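Local coordinates for hypothetical protein (Caulobacter crescentus, PDB 4GOQ), which is of unknown function and belongs to the DUF1491 family, folding as a mixed beta-sheet with helices packed against it, at residues A49-E54 with D77-R82. Residues are numbered along the deposited sequence; the frame is centred on the assembly and turned at random.
Sequences ARLFSE and DAYAER
L51 meets Y79 through one methyl. Its CD2 lies 3.6 Å from Y79 CD1, set obliquely to the ring. The same CD2 is 3.9 Å from Y79 CB, so the methyl sits beside the root of the ring and not near its hydroxyl. In L51, CG is anti to the backbone N (chi1 -162°) and reaches toward the helix. In Y79, chi1 -171° swings the ring along the strand, about 20° off its course. A80 adds a lighter touch, with its backbone N 4.5 Å from L51 CD2. The backbones stay well apart, the CA atoms of L51 and A80 being 8.6 Å from each other. Further out, P67 and V68 pack on Y79, and P67 also touches S53. K40, on the neighbouring strand 37-43, touches L51. On the other face of strand 48-56, the CZ edge of the F52 ring lies over one face of the R50 guanidinium, and F52 meets H102 edge-to-face. Helix 74-86 thus packs on one face of the mixed sheet, over a strand flanked by 37-43 and 62-65, as in alpha/beta layers. No hydrogen bond joins 49-54 to 77-82. The contact is van der Waals and sets no directional bond; the nearby K40-D77 salt bridge supplies a polar link between sheet and helix.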
loop_
_atom_site.group_PDB
_atom_site.type_symbol
_atom_site.label_atom_id
_atom_site.label_comp_id
_atom_site.label_asym_id
_atom_site.label_seq_id
_atom_site.Cartn_x
_atom_site.Cartn_y
_atom_site.Cartn_z
ATOM N N ALA A 49 7.142 5.116 8.955
ATOM C CA ALA A 49 6.384 4.396 7.939
ATOM C C ALA A 49 4.905 4.747 7.976
ATOM O O ALA A 49 4.370 5.186 9.005
ATOM C CB ALA A 49 6.583 2.898 8.128
ATOM N N ARG A 50 4.240 4.552 6.832
ATOM C CA ARG A 50 2.822 4.806 6.713
ATOM C C ARG A 50 2.148 3.607 6.084
ATOM O O ARG A 50 2.780 2.872 5.326
ATOM C CB ARG A 50 2.558 6.068 5.865
ATOM C CG ARG A 50 2.991 7.368 6.554
ATOM C CD ARG A 50 2.815 8.546 5.601
ATOM N NE ARG A 50 3.706 8.456 4.436
ATOM C CZ ARG A 50 3.609 9.236 3.362
ATOM N NH1 ARG A 50 2.681 10.174 3.301
ATOM N NH2 ARG A 50 4.448 9.084 2.344
ATOM N N LEU A 51 0.874 3.425 6.382
ATOM C CA LEU A 51 0.096 2.332 5.791
ATOM C C LEU A 51 -1.126 2.956 5.112
ATOM O O LEU A 51 -1.795 3.813 5.705
ATOM C CB LEU A 51 -0.285 1.333 6.888
ATOM C CG LEU A 51 -0.723 -0.061 6.481
ATOM C CD1 LEU A 51 0.410 -0.817 5.774
ATOM C CD2 LEU A 51 -1.094 -0.858 7.726
ATOM N N PHE A 52 -1.355 2.595 3.838
ATOM C CA PHE A 52 -2.448 3.125 3.039
ATOM C C PHE A 52 -3.394 1.994 2.627
ATOM O O PHE A 52 -2.927 0.931 2.208
ATOM C CB PHE A 52 -1.893 3.862 1.777
ATOM C CG PHE A 52 -0.995 5.042 2.082
ATOM C CD1 PHE A 52 -1.535 6.278 2.425
ATOM C CD2 PHE A 52 0.388 4.922 2.014
ATOM C CE1 PHE A 52 -0.708 7.370 2.700
ATOM C CE2 PHE A 52 1.212 6.020 2.270
ATOM C CZ PHE A 52 0.662 7.232 2.630
ATOM N N SER A 53 -4.707 2.216 2.791
ATOM C CA SER A 53 -5.780 1.314 2.354
ATOM C C SER A 53 -6.740 2.081 1.432
ATOM O O SER A 53 -6.766 3.316 1.413
ATOM C CB SER A 53 -6.528 0.671 3.518
ATOM O OG SER A 53 -7.258 1.641 4.257
ATOM N N GLU A 54 -7.510 1.339 0.652
ATOM C CA GLU A 54 -8.418 1.909 -0.344
ATOM C C GLU A 54 -9.698 2.460 0.243
ATOM O O GLU A 54 -10.295 1.861 1.126
ATOM C CB GLU A 54 -8.773 0.843 -1.375
ATOM C CG GLU A 54 -7.580 0.267 -2.103
ATOM C CD GLU A 54 -7.933 -0.788 -3.134
ATOM O OE1 GLU A 54 -8.540 -0.452 -4.174
ATOM O OE2 GLU A 54 -7.599 -1.964 -2.897
ATOM N N ASP A 77 2.544 -3.477 10.977
ATOM C CA ASP A 77 2.651 -4.914 10.694
ATOM C C ASP A 77 1.511 -5.646 11.390
ATOM O O ASP A 77 0.901 -6.507 10.770
ATOM C CB ASP A 77 4.039 -5.449 11.121
ATOM C CG ASP A 77 5.178 -4.950 10.213
ATOM O OD1 ASP A 77 4.882 -4.436 9.105
ATOM O OD2 ASP A 77 6.338 -5.014 10.639
ATOM N N ALA A 78 1.167 -5.253 12.648
ATOM C CA ALA A 78 0.031 -5.855 13.377
ATOM C C ALA A 78 -1.278 -5.603 12.589
ATOM O O ALA A 78 -2.076 -6.534 12.411
ATOM C CB ALA A 78 -0.062 -5.289 14.809
ATOM N N TYR A 79 -1.462 -4.386 12.089
ATOM C CA TYR A 79 -2.626 -4.005 11.284
ATOM C C TYR A 79 -2.706 -4.853 10.000
ATOM O O TYR A 79 -3.784 -5.351 9.680
ATOM C CB TYR A 79 -2.655 -2.502 10.934
ATOM C CG TYR A 79 -3.972 -2.114 10.287
ATOM C CD1 TYR A 79 -4.173 -2.268 8.914
ATOM C CD2 TYR A 79 -5.027 -1.619 11.050
ATOM C CE1 TYR A 79 -5.396 -1.959 8.322
ATOM C CE2 TYR A 79 -6.244 -1.272 10.462
ATOM C CZ TYR A 79 -6.440 -1.490 9.109
ATOM O OH TYR A 79 -7.645 -1.155 8.535
ATOM N N ALA A 80 -1.582 -5.031 9.298
ATOM C CA ALA A 80 -1.529 -5.815 8.032
ATOM C C ALA A 80 -1.918 -7.285 8.272
ATOM O O ALA A 80 -2.656 -7.868 7.468
ATOM C CB ALA A 80 -0.119 -5.736 7.419
ATOM N N GLU A 81 -1.409 -7.885 9.362
ATOM C CA GLU A 81 -1.732 -9.265 9.692
ATOM C C GLU A 81 -3.248 -9.383 9.949
ATOM O O GLU A 81 -3.876 -10.331 9.472
ATOM C CB GLU A 81 -0.909 -9.738 10.918
ATOM C CG GLU A 81 -1.138 -11.206 11.295
ATOM C CD GLU A 81 -2.439 -11.565 12.008
ATOM O OE1 GLU A 81 -2.962 -10.742 12.789
ATOM O OE2 GLU A 81 -2.967 -12.662 11.738
ATOM N N ARG A 82 -3.815 -8.446 10.725
ATOM C CA ARG A 82 -5.240 -8.483 11.040
ATOM C C ARG A 82 -6.081 -8.297 9.758
ATOM O O ARG A 82 -7.076 -9.015 9.548
ATOM C CB ARG A 82 -5.597 -7.419 12.092
ATOM C CG ARG A 82 -6.962 -7.656 12.733
ATOM C CD ARG A 82 -7.288 -6.588 13.768
ATOM N NE ARG A 82 -8.507 -6.901 14.522
ATOM C CZ ARG A 82 -9.692 -6.330 14.317
ATOM N NH1 ARG A 82 -9.837 -5.396 13.384
ATOM N NH2 ARG A 82 -10.740 -6.687 15.048
#